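Local atomic coordinates of protein involved in catabolism of external DNA (Legionella pneumophila subsp. pneumophila, PDB entry 2OO3), a protein that probably transfers a methyl group from S-adenosyl-L-methionine to the N6 atom of one adenine of 23S ribosomal RNA. Residues A[19-23]-A[162-166]; A[83-89]-A[99-105]. Residue numbers count along the deposited sequence, not the author numbering.

Interaction 1: residues A[19-23]-A[162-166]; sequences KHITL and LIFID
A buried helix-on-sheet contact near the chain's centre packs helix 14-30 against strand 161-165, a central strand of the Rossmann-like methyltransferase sheet. Helix 19-23 and extended strand 162-165 (phi/psi near -112/113) run antiparallel (178°), axes 11.1 Å apart; CA atoms lie 8.7 Å apart for Lys-19 and Asp-166, 7.9 Å for Leu-23 and Phe-164. One turn apart, Lys-19 and Leu-23 point toward the strand; Leu-162, Phe-164 and Asp-166 point back toward the helix. Leu-23 (t, p) sets CD1 over the Phe-164 ring face (chi1 t), a CH-pi contact 4.2 Å from the centroid, and 4.1 Å from Leu-162 CD2. Long Lys-19, its chi1 off-well (137°), lays aliphatic CG at the ring edge near Phe-164 CZ (3.6 Å) and carries NZ past it to a salt bridge with Asp-166 OD1 (3.0 Å) and a weak hydrogen bond to its OD2 (3.1 Å). NZ also bridges to Asp-16. Shared between two acids, it probably holds the carboxylate of Asp-166, predicted proton acceptor and cofactor ligand, deprotonated and in place.

Interaction 2: residues A[83-89]-A[99-105]; sequences YISVIKQ and YPGSPYF
Helix 83-89, part of helix 81-90, covers a strand-to-helix junction: strand 99-100 passes through Gly-101, at the N-cap position, into helix 102-105, which carries Ser-102, predicted to bind S-adenosyl-L-methionine. Closest CA pairs are Val-86 with Phe-105 and Ile-87 with Tyr-99, both 6.5 Å. Tyr-83 (chi1 t) swings its ring across so that its OH hydrogen-bonds Tyr-99 OH at 2.7 Å; its ring lies nearly parallel to that of Phe-105 (14°, centroids 5.4 Å apart) but slid so far that they barely overlap, with Tyr-83 CE1 3.5 Å from Phe-105 CZ. Three residues on, Val-86 points its CA-to-CB bond toward the partner, and its compact CG1 fits among Tyr-104 CD2 (3.5 Å), Phe-105 CD1 (3.6 Å) and Pro-100 CG (3.9 Å). Ile-87 (m, t) lays CG1 against Pro-100 CD (4.0 Å) and Phe-105 CZ (4.2 Å). Exposed, extended Gln-89 (t, t) accepts a very short hydrogen bond at OE1 from Tyr-104 OH (2.5 Å), so a hydroxyl-based bond closes the apolar contact at both ends. Tyr-83 and Ile-87 also rest on Ile-66 of helix 66-71, Tyr-83 touches helix 14-30, and strand 98-100 pairs antiparallel with strand 48-50.

Overall arrangement
Interaction 1 lies at the heart of the chain, joining helix 14-30 to the main sheet; interaction 2, about 13 Å away between centres, binds helix 81-90 to strand 98-100 and helix 102-109, which lie against helix 14-30, and is buried except at Gln-89. Charge and an aliphatic-aromatic layer characterise the first, tyrosine hydroxyls and tight apolar contacts the second. His-20 connects them: its ND1 probably hydrogen-bonds Tyr-99 OH (2.7 Å), its CB packs on Tyr-83 CE1 (3.5 Å), and its ring meets that of Phe-105. Leu-23 and Phe-164 also touch Ser-102. Since His-20, Ser-102 and Asp-166 are predicted cofactor-binding residues, the two contacts together probably shape one S-adenosyl-L-methionine site.

Interaction 1: residues A[19-23]-A[162-166]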
loop_
_atom_site.group_PDB
_atom_site.type_symbol
_atom_site.label_atom_id
_atom_site.label_comp_id
_atom_site.label_asym_id
_atom_site.label_seq_id
_atom_site.Cartn_x
_atom_site.Cartn_y
_atom_site.Cartn_z
ATOM N N LYS A 19 -0.943 0.278 -5.193
ATOM C CA LYS A 19 -0.591 0.141 -3.775
ATOM C C LYS A 19 -1.098 -1.189 -3.176
ATOM O O LYS A 19 -0.376 -1.884 -2.427
ATOM C CB LYS A 19 -1.075 1.393 -3.020
ATOM C CG LYS A 19 -1.735 1.194 -1.708
ATOM C CD LYS A 19 -2.299 2.507 -1.083
ATOM C CE LYS A 19 -2.751 3.546 -2.106
ATOM N NZ LYS A 19 -3.397 4.714 -1.436
ATOM N N HIS A 20 -2.330 -1.560 -3.501
ATOM C CA HIS A 20 -2.914 -2.760 -2.901
ATOM C C HIS A 20 -2.384 -4.060 -3.506
ATOM O O HIS A 20 -2.212 -5.028 -2.796
ATOM C CB HIS A 20 -4.437 -2.701 -2.939
ATOM C CG HIS A 20 -5.014 -1.660 -2.017
ATOM N ND1 HIS A 20 -6.208 -1.020 -2.273
ATOM C CD2 HIS A 20 -4.570 -1.168 -0.828
ATOM C CE1 HIS A 20 -6.483 -0.185 -1.284
ATOM N NE2 HIS A 20 -5.501 -0.248 -0.401
ATOM N N ILE A 21 -2.090 -4.071 -4.805
ATOM C CA ILE A 21 -1.468 -5.250 -5.387
ATOM C C ILE A 21 -0.093 -5.424 -4.767
ATOM O O ILE A 21 0.287 -6.563 -4.422
ATOM C CB ILE A 21 -1.331 -5.143 -6.934
ATOM C CG1 ILE A 21 -2.731 -5.036 -7.544
ATOM C CG2 ILE A 21 -0.548 -6.359 -7.487
ATOM C CD1 ILE A 21 -2.738 -4.694 -9.058
ATOM N N THR A 22 0.644 -4.304 -4.637
ATOM C CA THR A 22 1.954 -4.301 -3.952
ATOM C C THR A 22 1.836 -4.908 -2.558
ATOM O O THR A 22 2.587 -5.812 -2.209
ATOM C CB THR A 22 2.556 -2.900 -3.885
ATOM O OG1 THR A 22 2.811 -2.455 -5.237
ATOM C CG2 THR A 22 3.883 -2.912 -3.125
ATOM N N LEU A 23 0.894 -4.411 -1.765
ATOM C CA LEU A 23 0.617 -4.996 -0.447
ATOM C C LEU A 23 0.378 -6.516 -0.536
ATOM O O LEU A 23 0.974 -7.278 0.215
ATOM C CB LEU A 23 -0.605 -4.296 0.182
ATOM C CG LEU A 23 -1.089 -4.836 1.533
ATOM C CD1 LEU A 23 0.012 -4.838 2.619
ATOM C CD2 LEU A 23 -2.325 -4.019 2.015
ATOM N N LEU A 162 5.933 -6.106 8.933
ATOM C CA LEU A 162 5.596 -5.340 7.731
ATOM C C LEU A 162 4.922 -4.019 8.164
ATOM O O LEU A 162 3.899 -4.007 8.870
ATOM C CB LEU A 162 4.695 -6.166 6.822
ATOM C CG LEU A 162 4.060 -5.396 5.652
ATOM C CD1 LEU A 162 5.136 -4.699 4.802
ATOM C CD2 LEU A 162 3.180 -6.348 4.827
ATOM N N ILE A 163 5.536 -2.898 7.792
ATOM C CA ILE A 163 5.035 -1.589 8.183
ATOM C C ILE A 163 4.557 -0.932 6.883
ATOM O O ILE A 163 5.350 -0.671 5.985
ATOM C CB ILE A 163 6.127 -0.753 8.902
ATOM C CG1 ILE A 163 6.641 -1.472 10.186
ATOM C CG2 ILE A 163 5.553 0.568 9.353
ATOM C CD1 ILE A 163 7.955 -2.283 9.981
ATOM N N PHE A 164 3.255 -0.731 6.781
ATOM C CA PHE A 164 2.618 -0.259 5.554
ATOM C C PHE A 164 2.103 1.129 5.818
ATOM O O PHE A 164 1.205 1.320 6.626
ATOM C CB PHE A 164 1.458 -1.199 5.128
ATOM C CG PHE A 164 0.883 -0.894 3.771
ATOM C CD1 PHE A 164 1.593 -1.217 2.585
ATOM C CD2 PHE A 164 -0.371 -0.320 3.663
ATOM C CE1 PHE A 164 1.039 -0.932 1.316
ATOM C CE2 PHE A 164 -0.928 -0.020 2.396
ATOM C CZ PHE A 164 -0.226 -0.330 1.230
ATOM N N ILE A 165 2.713 2.096 5.131
ATOM C CA ILE A 165 2.490 3.519 5.383
ATOM C C ILE A 165 1.819 4.201 4.207
ATOM O O ILE A 165 2.419 4.334 3.132
ATOM C CB ILE A 165 3.851 4.195 5.696
ATOM C CG1 ILE A 165 4.509 3.469 6.886
ATOM C CG2 ILE A 165 3.640 5.667 6.018
ATOM C CD1 ILE A 165 5.978 3.723 7.073
ATOM N N ASP A 166 0.569 4.625 4.403
ATOM C CA ASP A 166 -0.218 5.205 3.315
ATOM C C ASP A 166 -0.715 6.618 3.650
ATOM O O ASP A 166 -1.901 6.820 3.844
ATOM C CB ASP A 166 -1.370 4.253 2.964
ATOM C CG ASP A 166 -2.151 4.679 1.730
ATOM O OD1 ASP A 166 -1.635 5.492 0.896
ATOM O OD2 ASP A 166 -3.303 4.187 1.614
#

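Interaction 2: residues A[83-89]-A[99-105]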
loop_
_atom_site.group_PDB
_atom_site.type_symbol
_atom_site.label_atom_id
_atom_site.label_comp_id
_atom_site.label_asym_id
_atom_site.label_seq_id
_atom_site.Cartn_x
_atom_site.Cartn_y
_atom_site.Cartn_z
ATOM N N TYR A 83 -5.082 -10.342 -5.021
ATOM C CA TYR A 83 -5.773 -9.053 -5.076
ATOM C C TYR A 83 -7.217 -9.213 -5.529
ATOM O O TYR A 83 -8.140 -8.747 -4.869
ATOM C CB TYR A 83 -5.020 -8.116 -6.047
ATOM C CG TYR A 83 -5.626 -6.724 -6.235
ATOM C CD1 TYR A 83 -5.687 -5.807 -5.162
ATOM C CD2 TYR A 83 -6.081 -6.314 -7.475
ATOM C CE1 TYR A 83 -6.221 -4.530 -5.327
ATOM C CE2 TYR A 83 -6.626 -5.034 -7.654
ATOM C CZ TYR A 83 -6.669 -4.138 -6.586
ATOM O OH TYR A 83 -7.198 -2.866 -6.767
ATOM N N ILE A 84 -7.404 -9.826 -6.687
ATOM C CA ILE A 84 -8.726 -10.096 -7.211
ATOM C C ILE A 84 -9.603 -10.910 -6.261
ATOM O O ILE A 84 -10.794 -10.644 -6.147
ATOM C CB ILE A 84 -8.645 -10.762 -8.642
ATOM C CG1 ILE A 84 -8.021 -9.772 -9.663
ATOM C CG2 ILE A 84 -10.040 -11.203 -9.163
ATOM C CD1 ILE A 84 -8.822 -8.458 -9.886
ATOM N N SER A 85 -9.042 -11.934 -5.623
ATOM C CA SER A 85 -9.865 -12.816 -4.781
ATOM C C SER A 85 -10.474 -12.023 -3.633
ATOM O O SER A 85 -11.611 -12.276 -3.264
ATOM C CB SER A 85 -9.084 -14.010 -4.223
ATOM O OG SER A 85 -8.206 -13.569 -3.221
ATOM N N VAL A 86 -9.733 -11.057 -3.083
ATOM C CA VAL A 86 -10.293 -10.233 -1.992
ATOM C C VAL A 86 -11.446 -9.324 -2.481
ATOM O O VAL A 86 -12.471 -9.138 -1.781
ATOM C CB VAL A 86 -9.185 -9.406 -1.277
ATOM C CG1 VAL A 86 -9.770 -8.478 -0.220
ATOM C CG2 VAL A 86 -8.173 -10.328 -0.642
ATOM N N ILE A 87 -11.275 -8.743 -3.665
ATOM C CA ILE A 87 -12.308 -7.895 -4.254
ATOM C C ILE A 87 -13.556 -8.742 -4.577
ATOM O O ILE A 87 -14.700 -8.292 -4.396
ATOM C CB ILE A 87 -11.773 -7.181 -5.503
ATOM C CG1 ILE A 87 -10.668 -6.192 -5.086
ATOM C CG2 ILE A 87 -12.872 -6.373 -6.245
ATOM C CD1 ILE A 87 -9.757 -5.979 -6.139
ATOM N N LYS A 88 -13.320 -9.958 -5.053
ATOM C CA LYS A 88 -14.418 -10.917 -5.279
ATOM C C LYS A 88 -15.160 -11.183 -3.965
ATOM O O LYS A 88 -16.392 -11.168 -3.935
ATOM C CB LYS A 88 -13.851 -12.228 -5.839
ATOM C CG LYS A 88 -14.919 -13.182 -6.384
ATOM C CD LYS A 88 -14.266 -14.351 -7.208
ATOM C CE LYS A 88 -13.634 -13.886 -8.530
ATOM N NZ LYS A 88 -12.914 -15.046 -9.240
ATOM N N GLN A 89 -14.405 -11.407 -2.884
ATOM C CA GLN A 89 -14.966 -11.812 -1.594
ATOM C C GLN A 89 -15.856 -10.755 -1.016
ATOM O O GLN A 89 -16.936 -11.060 -0.516
ATOM C CB GLN A 89 -13.854 -12.037 -0.575
ATOM C CG GLN A 89 -14.369 -12.583 0.759
ATOM C CD GLN A 89 -13.415 -12.296 1.858
ATOM O OE1 GLN A 89 -13.411 -11.213 2.400
ATOM N NE2 GLN A 89 -12.562 -13.259 2.171
ATOM N N TYR A 99 -15.168 -1.528 -2.504
ATOM C CA TYR A 99 -13.728 -1.726 -2.646
ATOM C C TYR A 99 -13.077 -1.875 -1.248
ATOM O O TYR A 99 -13.357 -1.063 -0.360
ATOM C CB TYR A 99 -13.102 -0.538 -3.431
ATOM C CG TYR A 99 -11.630 -0.749 -3.739
ATOM C CD1 TYR A 99 -11.241 -1.606 -4.756
ATOM C CD2 TYR A 99 -10.640 -0.131 -2.977
ATOM C CE1 TYR A 99 -9.900 -1.811 -5.040
ATOM C CE2 TYR A 99 -9.287 -0.357 -3.228
ATOM C CZ TYR A 99 -8.939 -1.191 -4.283
ATOM O OH TYR A 99 -7.633 -1.465 -4.533
ATOM N N PRO A 100 -12.212 -2.900 -1.054
ATOM C CA PRO A 100 -11.580 -3.066 0.260
ATOM C C PRO A 100 -10.448 -2.078 0.504
ATOM O O PRO A 100 -9.755 -1.661 -0.439
ATOM C CB PRO A 100 -11.041 -4.504 0.231
ATOM C CG PRO A 100 -11.236 -5.028 -1.144
ATOM C CD PRO A 100 -11.772 -3.919 -2.020
ATOM N N GLY A 101 -10.269 -1.680 1.754
ATOM C CA GLY A 101 -9.104 -0.876 2.100
ATOM C C GLY A 101 -7.984 -1.835 2.442
ATOM O O GLY A 101 -8.227 -3.038 2.560
ATOM N N SER A 102 -6.770 -1.318 2.623
ATOM C CA SER A 102 -5.620 -2.135 2.958
ATOM C C SER A 102 -5.834 -3.063 4.171
ATOM O O SER A 102 -5.418 -4.239 4.130
ATOM C CB SER A 102 -4.338 -1.270 3.074
ATOM O OG SER A 102 -4.437 -0.409 4.188
ATOM N N PRO A 103 -6.525 -2.595 5.227
ATOM C CA PRO A 103 -6.744 -3.556 6.337
ATOM C C PRO A 103 -7.551 -4.809 5.929
ATOM O O PRO A 103 -7.266 -5.877 6.427
ATOM C CB PRO A 103 -7.579 -2.731 7.344
ATOM C CG PRO A 103 -7.234 -1.337 7.063
ATOM C CD PRO A 103 -7.139 -1.283 5.551
ATOM N N TYR A 104 -8.526 -4.657 5.026
ATOM C CA TYR A 104 -9.320 -5.782 4.528
ATOM C C TYR A 104 -8.462 -6.758 3.717
ATOM O O TYR A 104 -8.602 -7.980 3.859
ATOM C CB TYR A 104 -10.532 -5.268 3.720
ATOM C CG TYR A 104 -11.613 -6.308 3.537
ATOM C CD1 TYR A 104 -12.711 -6.360 4.407
ATOM C CD2 TYR A 104 -11.564 -7.212 2.480
ATOM C CE1 TYR A 104 -13.710 -7.344 4.271
ATOM C CE2 TYR A 104 -12.595 -8.181 2.303
ATOM C CZ TYR A 104 -13.642 -8.234 3.214
ATOM O OH TYR A 104 -14.639 -9.166 3.059
ATOM N N PHE A 105 -7.535 -6.255 2.904
ATOM C CA PHE A 105 -6.543 -7.160 2.290
ATOM C C PHE A 105 -5.694 -7.902 3.336
ATOM O O PHE A 105 -5.485 -9.144 3.240
ATOM C CB PHE A 105 -5.646 -6.381 1.299
ATOM C CG PHE A 105 -6.387 -5.894 0.063
ATOM C CD1 PHE A 105 -6.687 -6.782 -0.988
ATOM C CD2 PHE A 105 -6.763 -4.569 -0.059
ATOM C CE1 PHE A 105 -7.374 -6.329 -2.141
ATOM C CE2 PHE A 105 -7.442 -4.103 -1.218
ATOM C CZ PHE A 105 -7.751 -4.992 -2.240
#